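PDB 1YQE: D-aminoacyl-tRNA deacylase from Archaeoglobus fulgidus, which probably hydrolyses D-aminoacyl-tRNAs to free tRNA and D-amino acids, a zinc-dependent recycling reaction that counters the toxicity of mischarged tRNA. Local coordinates for residues S108-S113 / S146-S152; L24-F30 / L42-I48; A123-R127 / E175-D179. All blocks are in the same frame, centred on the assembly; numbering follows the deposited sequence.

Contact 1 of 3, residues S108-S113 / S146-S152; sequences SLAKPS and SEISKPS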
# COMPACT_ATOMS: atom_id res chain seq x y z
N SER A 108 2.19 -3.58 15.40
CA SER A 108 0.81 -3.29 15.02
C SER A 108 0.80 -3.07 13.50
O SER A 108 1.67 -2.40 12.96
CB SER A 108 0.32 -2.04 15.74
OG SER A 108 -1.07 -1.85 15.53
N LEU A 109 -0.19 -3.65 12.84
CA LEU A 109 -0.29 -3.56 11.39
C LEU A 109 -1.61 -2.95 10.92
O LEU A 109 -2.65 -3.20 11.52
CB LEU A 109 -0.15 -4.96 10.78
CG LEU A 109 1.12 -5.76 11.06
CD1 LEU A 109 0.94 -7.20 10.59
CD2 LEU A 109 2.30 -5.10 10.36
N ALA A 110 -1.56 -2.17 9.85
CA ALA A 110 -2.77 -1.58 9.30
C ALA A 110 -3.40 -2.61 8.38
O ALA A 110 -2.72 -3.48 7.84
CB ALA A 110 -2.43 -0.31 8.52
N LYS A 111 -4.72 -2.53 8.22
CA LYS A 111 -5.43 -3.45 7.34
C LYS A 111 -5.06 -3.14 5.89
O LYS A 111 -5.26 -2.02 5.42
CB LYS A 111 -6.94 -3.27 7.55
CG LYS A 111 -7.85 -4.10 6.63
CD LYS A 111 -7.86 -5.56 7.00
CE LYS A 111 -9.02 -6.29 6.30
NZ LYS A 111 -9.07 -7.73 6.65
N PRO A 112 -4.50 -4.11 5.16
CA PRO A 112 -4.12 -3.86 3.76
C PRO A 112 -5.32 -3.92 2.81
O PRO A 112 -6.42 -4.30 3.20
CB PRO A 112 -3.10 -4.95 3.46
CG PRO A 112 -3.59 -6.09 4.31
CD PRO A 112 -3.97 -5.41 5.61
N SER A 113 -5.09 -3.52 1.56
CA SER A 113 -6.13 -3.56 0.52
C SER A 113 -5.43 -4.16 -0.70
O SER A 113 -5.18 -3.48 -1.70
CB SER A 113 -6.62 -2.14 0.21
OG SER A 113 -7.80 -2.17 -0.58
N SER A 146 -0.34 2.74 12.09
CA SER A 146 -0.59 1.32 12.27
C SER A 146 -2.03 1.04 12.68
O SER A 146 -2.56 -0.04 12.43
CB SER A 146 0.35 0.75 13.34
OG SER A 146 0.13 1.40 14.58
N GLU A 147 -2.67 2.03 13.30
CA GLU A 147 -4.04 1.86 13.77
C GLU A 147 -5.10 2.24 12.74
O GLU A 147 -5.81 3.22 12.91
CB GLU A 147 -4.23 2.66 15.06
CG GLU A 147 -3.11 2.46 16.07
CD GLU A 147 -2.81 1.00 16.36
OE1 GLU A 147 -3.69 0.29 16.90
OE2 GLU A 147 -1.69 0.54 16.06
N ILE A 148 -5.18 1.45 11.67
CA ILE A 148 -6.16 1.66 10.61
C ILE A 148 -6.87 0.33 10.41
O ILE A 148 -6.23 -0.68 10.12
CB ILE A 148 -5.49 2.08 9.29
CG1 ILE A 148 -4.68 3.37 9.48
CG2 ILE A 148 -6.55 2.28 8.21
CD1 ILE A 148 -5.50 4.60 9.86
N SER A 149 -8.19 0.32 10.59
CA SER A 149 -8.99 -0.90 10.46
C SER A 149 -9.57 -1.07 9.06
O SER A 149 -9.84 -2.18 8.62
CB SER A 149 -10.13 -0.90 11.47
OG SER A 149 -9.63 -1.03 12.78
N LYS A 150 -9.80 0.04 8.38
CA LYS A 150 -10.34 -0.02 7.03
C LYS A 150 -9.20 -0.46 6.12
O LYS A 150 -8.05 -0.12 6.36
CB LYS A 150 -10.84 1.36 6.58
CG LYS A 150 -12.24 1.72 7.09
CD LYS A 150 -13.31 0.96 6.32
CE LYS A 150 -14.69 1.19 6.93
NZ LYS A 150 -15.03 2.63 7.00
N PRO A 151 -9.50 -1.23 5.06
CA PRO A 151 -8.43 -1.65 4.16
C PRO A 151 -7.72 -0.40 3.63
O PRO A 151 -8.36 0.60 3.32
CB PRO A 151 -9.17 -2.41 3.06
CG PRO A 151 -10.33 -3.03 3.83
CD PRO A 151 -10.78 -1.89 4.71
N SER A 152 -6.40 -0.45 3.52
CA SER A 152 -5.69 0.72 3.02
C SER A 152 -4.30 0.43 2.47
O SER A 152 -3.80 -0.69 2.57
CB SER A 152 -5.58 1.78 4.13
OG SER A 152 -4.67 1.37 5.14
O HOH W 1 -3.43 -2.05 14.08
O HOH W 2 -5.32 -3.09 11.69
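Residues 108-113 and 146-152 run side by side in the same direction. Residues 108-113 are largely extended; 146-152 is more irregular, with an inverse gamma turn at Glu147. Two backbone hydrogen bonds join them, both through Lys111. Lys111 N donates to Ile148 O at 3.1 Å with a nearly straight angle of 166°. Lys111 O accepts from Ser152 N at 2.7 Å, with a more bent angle of 135°. Residues 149-151 loop out between the two bonds, so this is not regular parallel pairing. CA-H...O contacts add to it: Pro151 CA to Lys111 O and Pro112 CA to Ser152 O, each 3.4 Å. Each loop leads into a regular element: 108-113 into helix 114-125, with Ser113 at its N-cap position, and 146-152 into strand 152-159 of the mixed eight-stranded sheet. Among the side chains, Ser108 OG donates to Glu147 OE2 at 2.5 Å. Ser146 OG donates to Glu147 OE2 as well, at a very short 2.5 Å, so one carboxylate oxygen gathers two hydroxyls. Water 1 links Ser108 OG (2.8 Å) to Ser146 O (2.7 Å). Ala110 CB lies 4.0 Å from Ile148 CB. Lys111 CG meets Pro151 CG at 3.9 Å; the lysine then leads away, and its NZ pairs with Glu239 and Leu237 O. Leu109 points away from 146-152 and packs on helix 228-238.

Contact 2 of 3, residues L24-F30 / L42-I48; sequences LLTFADF and LSDEFYI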
# COMPACT_ATOMS: atom_id res chain seq x y z
N LEU A 24 -7.06 14.35 -9.30
CA LEU A 24 -8.22 13.53 -8.96
C LEU A 24 -9.50 14.36 -9.02
O LEU A 24 -10.57 13.85 -9.35
CB LEU A 24 -8.04 12.95 -7.55
CG LEU A 24 -7.81 11.44 -7.31
CD1 LEU A 24 -7.04 10.81 -8.44
CD2 LEU A 24 -7.07 11.27 -5.99
N LEU A 25 -9.38 15.64 -8.70
CA LEU A 25 -10.52 16.56 -8.69
C LEU A 25 -11.12 16.83 -10.07
O LEU A 25 -12.25 17.29 -10.16
CB LEU A 25 -10.11 17.88 -8.04
CG LEU A 25 -9.89 17.85 -6.53
CD1 LEU A 25 -9.22 19.15 -6.08
CD2 LEU A 25 -11.23 17.65 -5.82
N THR A 26 -10.36 16.56 -11.13
CA THR A 26 -10.87 16.80 -12.48
C THR A 26 -11.55 15.57 -13.06
O THR A 26 -12.17 15.63 -14.12
CB THR A 26 -9.75 17.23 -13.43
OG1 THR A 26 -8.80 16.16 -13.56
CG2 THR A 26 -9.04 18.46 -12.90
N PHE A 27 -11.43 14.45 -12.36
CA PHE A 27 -12.01 13.18 -12.81
C PHE A 27 -13.51 13.04 -12.56
O PHE A 27 -14.14 12.11 -13.07
CB PHE A 27 -11.28 12.01 -12.17
CG PHE A 27 -9.82 11.93 -12.54
CD1 PHE A 27 -8.97 11.06 -11.86
CD2 PHE A 27 -9.30 12.71 -13.57
CE1 PHE A 27 -7.63 10.97 -12.21
CE2 PHE A 27 -7.95 12.62 -13.92
CZ PHE A 27 -7.12 11.75 -13.24
N ALA A 28 -14.07 13.95 -11.78
CA ALA A 28 -15.50 13.90 -11.47
C ALA A 28 -16.00 15.24 -10.96
O ALA A 28 -15.21 16.15 -10.70
CB ALA A 28 -15.77 12.81 -10.43
N ASP A 29 -17.32 15.37 -10.83
CA ASP A 29 -17.93 16.60 -10.35
C ASP A 29 -17.92 16.58 -8.83
O ASP A 29 -18.77 15.95 -8.20
CB ASP A 29 -19.37 16.70 -10.87
CG ASP A 29 -19.98 18.06 -10.64
OD1 ASP A 29 -21.19 18.23 -10.93
OD2 ASP A 29 -19.26 18.98 -10.17
N PHE A 30 -16.95 17.26 -8.23
CA PHE A 30 -16.84 17.29 -6.78
C PHE A 30 -17.45 18.52 -6.12
O PHE A 30 -17.58 19.57 -6.73
CB PHE A 30 -15.38 17.17 -6.34
CG PHE A 30 -14.80 15.79 -6.51
CD1 PHE A 30 -14.28 15.37 -7.73
CD2 PHE A 30 -14.79 14.89 -5.44
CE1 PHE A 30 -13.75 14.09 -7.89
CE2 PHE A 30 -14.27 13.61 -5.58
CZ PHE A 30 -13.75 13.21 -6.81
N LEU A 42 -16.73 15.56 -2.26
CA LEU A 42 -17.66 14.50 -2.60
C LEU A 42 -18.11 14.47 -4.05
O LEU A 42 -18.23 15.50 -4.71
CB LEU A 42 -18.89 14.59 -1.70
CG LEU A 42 -18.63 14.76 -0.21
CD1 LEU A 42 -19.92 15.12 0.50
CD2 LEU A 42 -18.04 13.48 0.34
N SER A 43 -18.37 13.26 -4.53
CA SER A 43 -18.85 13.02 -5.89
C SER A 43 -19.52 11.66 -5.85
O SER A 43 -19.49 10.98 -4.82
CB SER A 43 -17.68 13.00 -6.88
OG SER A 43 -16.86 11.87 -6.69
N ASP A 44 -20.14 11.26 -6.95
CA ASP A 44 -20.81 9.96 -7.00
C ASP A 44 -19.86 8.87 -7.49
O ASP A 44 -20.26 7.72 -7.66
CB ASP A 44 -22.03 10.03 -7.93
CG ASP A 44 -21.69 10.56 -9.30
OD1 ASP A 44 -20.68 10.11 -9.89
OD2 ASP A 44 -22.43 11.43 -9.80
N GLU A 45 -18.60 9.24 -7.71
CA GLU A 45 -17.59 8.30 -8.18
C GLU A 45 -16.77 7.82 -6.98
O GLU A 45 -16.80 6.64 -6.63
CB GLU A 45 -16.68 8.98 -9.20
CG GLU A 45 -15.79 8.04 -10.00
CD GLU A 45 -16.58 7.14 -10.94
OE1 GLU A 45 -15.96 6.27 -11.59
OE2 GLU A 45 -17.82 7.30 -11.02
N PHE A 46 -16.03 8.74 -6.37
CA PHE A 46 -15.21 8.41 -5.21
C PHE A 46 -15.09 9.64 -4.32
O PHE A 46 -15.56 10.72 -4.68
CB PHE A 46 -13.83 7.91 -5.66
CG PHE A 46 -13.04 8.92 -6.44
CD1 PHE A 46 -12.11 9.74 -5.80
CD2 PHE A 46 -13.20 9.05 -7.81
CE1 PHE A 46 -11.36 10.67 -6.51
CE2 PHE A 46 -12.46 9.98 -8.54
CZ PHE A 46 -11.54 10.79 -7.89
N TYR A 47 -14.48 9.47 -3.15
CA TYR A 47 -14.31 10.55 -2.19
C TYR A 47 -12.86 10.96 -2.03
O TYR A 47 -11.95 10.18 -2.34
CB TYR A 47 -14.82 10.11 -0.82
CG TYR A 47 -16.31 9.87 -0.72
CD1 TYR A 47 -16.83 9.02 0.26
CD2 TYR A 47 -17.21 10.53 -1.55
CE1 TYR A 47 -18.20 8.83 0.40
CE2 TYR A 47 -18.59 10.36 -1.41
CZ TYR A 47 -19.07 9.51 -0.43
OH TYR A 47 -20.43 9.33 -0.28
N ILE A 48 -12.64 12.17 -1.53
CA ILE A 48 -11.30 12.69 -1.27
C ILE A 48 -11.38 13.41 0.07
O ILE A 48 -12.33 14.15 0.34
CB ILE A 48 -10.82 13.70 -2.33
CG1 ILE A 48 -10.75 13.05 -3.71
CG2 ILE A 48 -9.45 14.24 -1.93
CD1 ILE A 48 -10.34 14.01 -4.82
O HOH W 3 -20.32 13.75 -8.85
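Phe30 has the most surface buried by this contact, 102 Å², followed by Phe46 with 71 Å² and Ile48 with 63 Å². No direct hydrogen bond joins the two segments, so side-chain packing carries most of the contact. The edge of the Phe30 ring points at the face of Phe46 in a T-shaped stack. The centroids are 5.1 Å apart and the planes meet at 68°; the closest ring atoms are Phe30 CZ and Phe46 CZ, at 3.5 Å. One face of Phe30 is covered by Ser43, whose CB makes a CH-pi contact 3.7 Å from the ring centroid. Ser43 OG also lies over this face, 3.3 Å from Phe30 CE2, and donates to Phe46 O at 2.7 Å. The edge of Phe46 meets Phe27, with Phe46 CE2 4.3 Å from Phe27 CB. Phe46 CE1 touches Leu24 CG at 3.7 Å. Ile48 adds its CD1, which lies 3.7 Å from Leu24 CB, 3.9 Å from Leu25 CD2 and 4.0 Å from Phe30 CE2. Nearer the surface, Phe30 CA approaches Leu42 O at 3.1 Å, and water 3 bridges Asp29 O (2.8 Å) and Asp44 N (3.1 Å). Leu178 of helix 167-182 packs on Phe27 and Phe46. The whole is an aromatic and aliphatic cluster at a helix-to-sheet junction: the loop from helix 15-24 into edge strand 31-35 packs on the connection between antiparallel strands 38-42 and 47-51 of the mixed sheet.

Contact 3 of 3, residues A123-R127 / E175-D179; sequences ALRER and EAMLD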
# COMPACT_ATOMS: atom_id res chain seq x y z
N ALA A 123 -2.42 -0.81 -13.53
CA ALA A 123 -2.87 0.39 -14.24
C ALA A 123 -1.70 1.36 -14.39
O ALA A 123 -1.63 2.13 -15.34
CB ALA A 123 -4.01 1.06 -13.50
N LEU A 124 -0.78 1.31 -13.43
CA LEU A 124 0.40 2.17 -13.47
C LEU A 124 1.37 1.62 -14.52
O LEU A 124 1.89 2.36 -15.34
CB LEU A 124 1.09 2.19 -12.09
CG LEU A 124 2.39 3.01 -11.97
CD1 LEU A 124 2.09 4.48 -12.19
CD2 LEU A 124 3.02 2.79 -10.60
N ARG A 125 1.59 0.31 -14.48
CA ARG A 125 2.49 -0.35 -15.41
C ARG A 125 2.13 0.05 -16.85
O ARG A 125 3.00 0.31 -17.67
CB ARG A 125 2.38 -1.86 -15.26
CG ARG A 125 3.47 -2.65 -16.00
CD ARG A 125 3.12 -4.14 -16.05
NE ARG A 125 2.03 -4.40 -16.98
CZ ARG A 125 1.47 -5.59 -17.18
NH1 ARG A 125 1.90 -6.65 -16.52
NH2 ARG A 125 0.49 -5.72 -18.06
N GLU A 126 0.83 0.10 -17.12
CA GLU A 126 0.33 0.45 -18.44
C GLU A 126 0.73 1.87 -18.88
O GLU A 126 0.78 2.16 -20.07
CB GLU A 126 -1.19 0.31 -18.44
CG GLU A 126 -1.84 0.37 -19.81
CD GLU A 126 -3.34 0.18 -19.75
OE1 GLU A 126 -3.98 0.10 -20.82
OE2 GLU A 126 -3.89 0.10 -18.62
N ARG A 127 1.02 2.74 -17.91
CA ARG A 127 1.37 4.12 -18.20
C ARG A 127 2.81 4.52 -17.87
O ARG A 127 3.22 5.65 -18.15
CB ARG A 127 0.45 5.07 -17.42
CG ARG A 127 -1.03 4.91 -17.66
CD ARG A 127 -1.78 5.85 -16.74
NE ARG A 127 -3.21 5.91 -17.03
CZ ARG A 127 -4.07 4.94 -16.75
NH1 ARG A 127 -3.67 3.82 -16.16
NH2 ARG A 127 -5.35 5.10 -17.06
N GLU A 175 -4.36 8.91 -12.44
CA GLU A 175 -5.03 8.08 -13.44
C GLU A 175 -5.02 6.62 -13.02
O GLU A 175 -6.02 5.92 -13.18
CB GLU A 175 -4.36 8.22 -14.81
CG GLU A 175 -4.76 9.46 -15.59
CD GLU A 175 -4.21 9.45 -17.00
OE1 GLU A 175 -4.22 8.38 -17.64
OE2 GLU A 175 -3.79 10.52 -17.49
N ALA A 176 -3.88 6.16 -12.50
CA ALA A 176 -3.77 4.77 -12.07
C ALA A 176 -4.74 4.53 -10.92
O ALA A 176 -5.37 3.48 -10.84
CB ALA A 176 -2.34 4.45 -11.66
N MET A 177 -4.87 5.52 -10.03
CA MET A 177 -5.79 5.39 -8.90
C MET A 177 -7.23 5.29 -9.39
O MET A 177 -8.00 4.47 -8.89
CB MET A 177 -5.69 6.58 -7.96
CG MET A 177 -4.42 6.65 -7.13
SD MET A 177 -4.54 8.04 -5.97
CE MET A 177 -4.89 7.20 -4.47
N LEU A 178 -7.60 6.12 -10.36
CA LEU A 178 -8.96 6.09 -10.88
C LEU A 178 -9.27 4.72 -11.47
O LEU A 178 -10.36 4.19 -11.28
CB LEU A 178 -9.18 7.18 -11.93
CG LEU A 178 -10.61 7.32 -12.46
CD1 LEU A 178 -11.58 7.53 -11.30
CD2 LEU A 178 -10.68 8.50 -13.43
N ASP A 179 -8.30 4.14 -12.19
CA ASP A 179 -8.48 2.81 -12.77
C ASP A 179 -8.63 1.76 -11.68
O ASP A 179 -9.40 0.81 -11.83
CB ASP A 179 -7.29 2.44 -13.66
CG ASP A 179 -7.31 3.15 -14.99
OD1 ASP A 179 -8.31 3.83 -15.31
OD2 ASP A 179 -6.32 3.02 -15.74
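Arg127 makes the main polar link here, and its rotamer explains how. With chi1 m and chi2 and chi3 both t, the chain reaches out straight from 123-127 to helix 167-182. A chi4 of 73° then turns the guanidinium out of line with the chain. Arg127 NE donates to Glu175 OE1 at 2.7 Å. Arg127 NH1 and NH2 both donate to Asp179 OD2, at 2.8 and 2.6 Å. These salt bridges join Arg127, Glu175 and Asp179 in a network. Arg127 NH1 also reaches back to Ala123 O at 2.8 Å, which ties the arginine to its own segment. The two acids stand one helical turn apart, joined by the backbone bond from Asp179 N to Glu175 O, 3.1 Å. Their chi1 angles are both m, -81° and -76°, and their CA-to-CB bonds point toward the arginine segment. Such i, i+4 spacing lets a single arginine pair with both. Glu175 CB and Ala176 N lie over one face of the guanidinium, while Asp179 OD2 is near its plane. Beneath this network the helices come close because the side chains are small. Ala123 and Ala176 have CA atoms 5.0 Å apart, and their CB atoms are 4.2 Å apart. Ala123 CB also touches Asp179 CB at 3.6 Å, and Leu124 CB lies 4.1 Å from Ala176 CB. Glu175 OE2 also forms a salt bridge with Arg130.

How the contacts relate
Contacts 2 and 3 are neighbours, with centres 17 Å apart. Helix 167-182 supplies one segment of contact 3 and packs against contact 2. Residues 175-179 face helix 114-125 in contact 3, while Leu178 packs on contact 2: its CD2 is 3.5 Å from Phe27 CD1 and its CD1 is 3.8 Å from Phe46 CE2. Contact 1 stands apart, with centres 24 Å from contact 2 and 23 Å from contact 3, and lies across the chain's centre from contact 3. Helix 114-125 nevertheless connects them: it follows 108-113 and includes Ala123. Contact 1 does not line the pyrophosphate pocket; its Ala110 side chain is about 13 Å from the ligand, but strand 152-159, which follows 146-152, carries pocket residue Glu156.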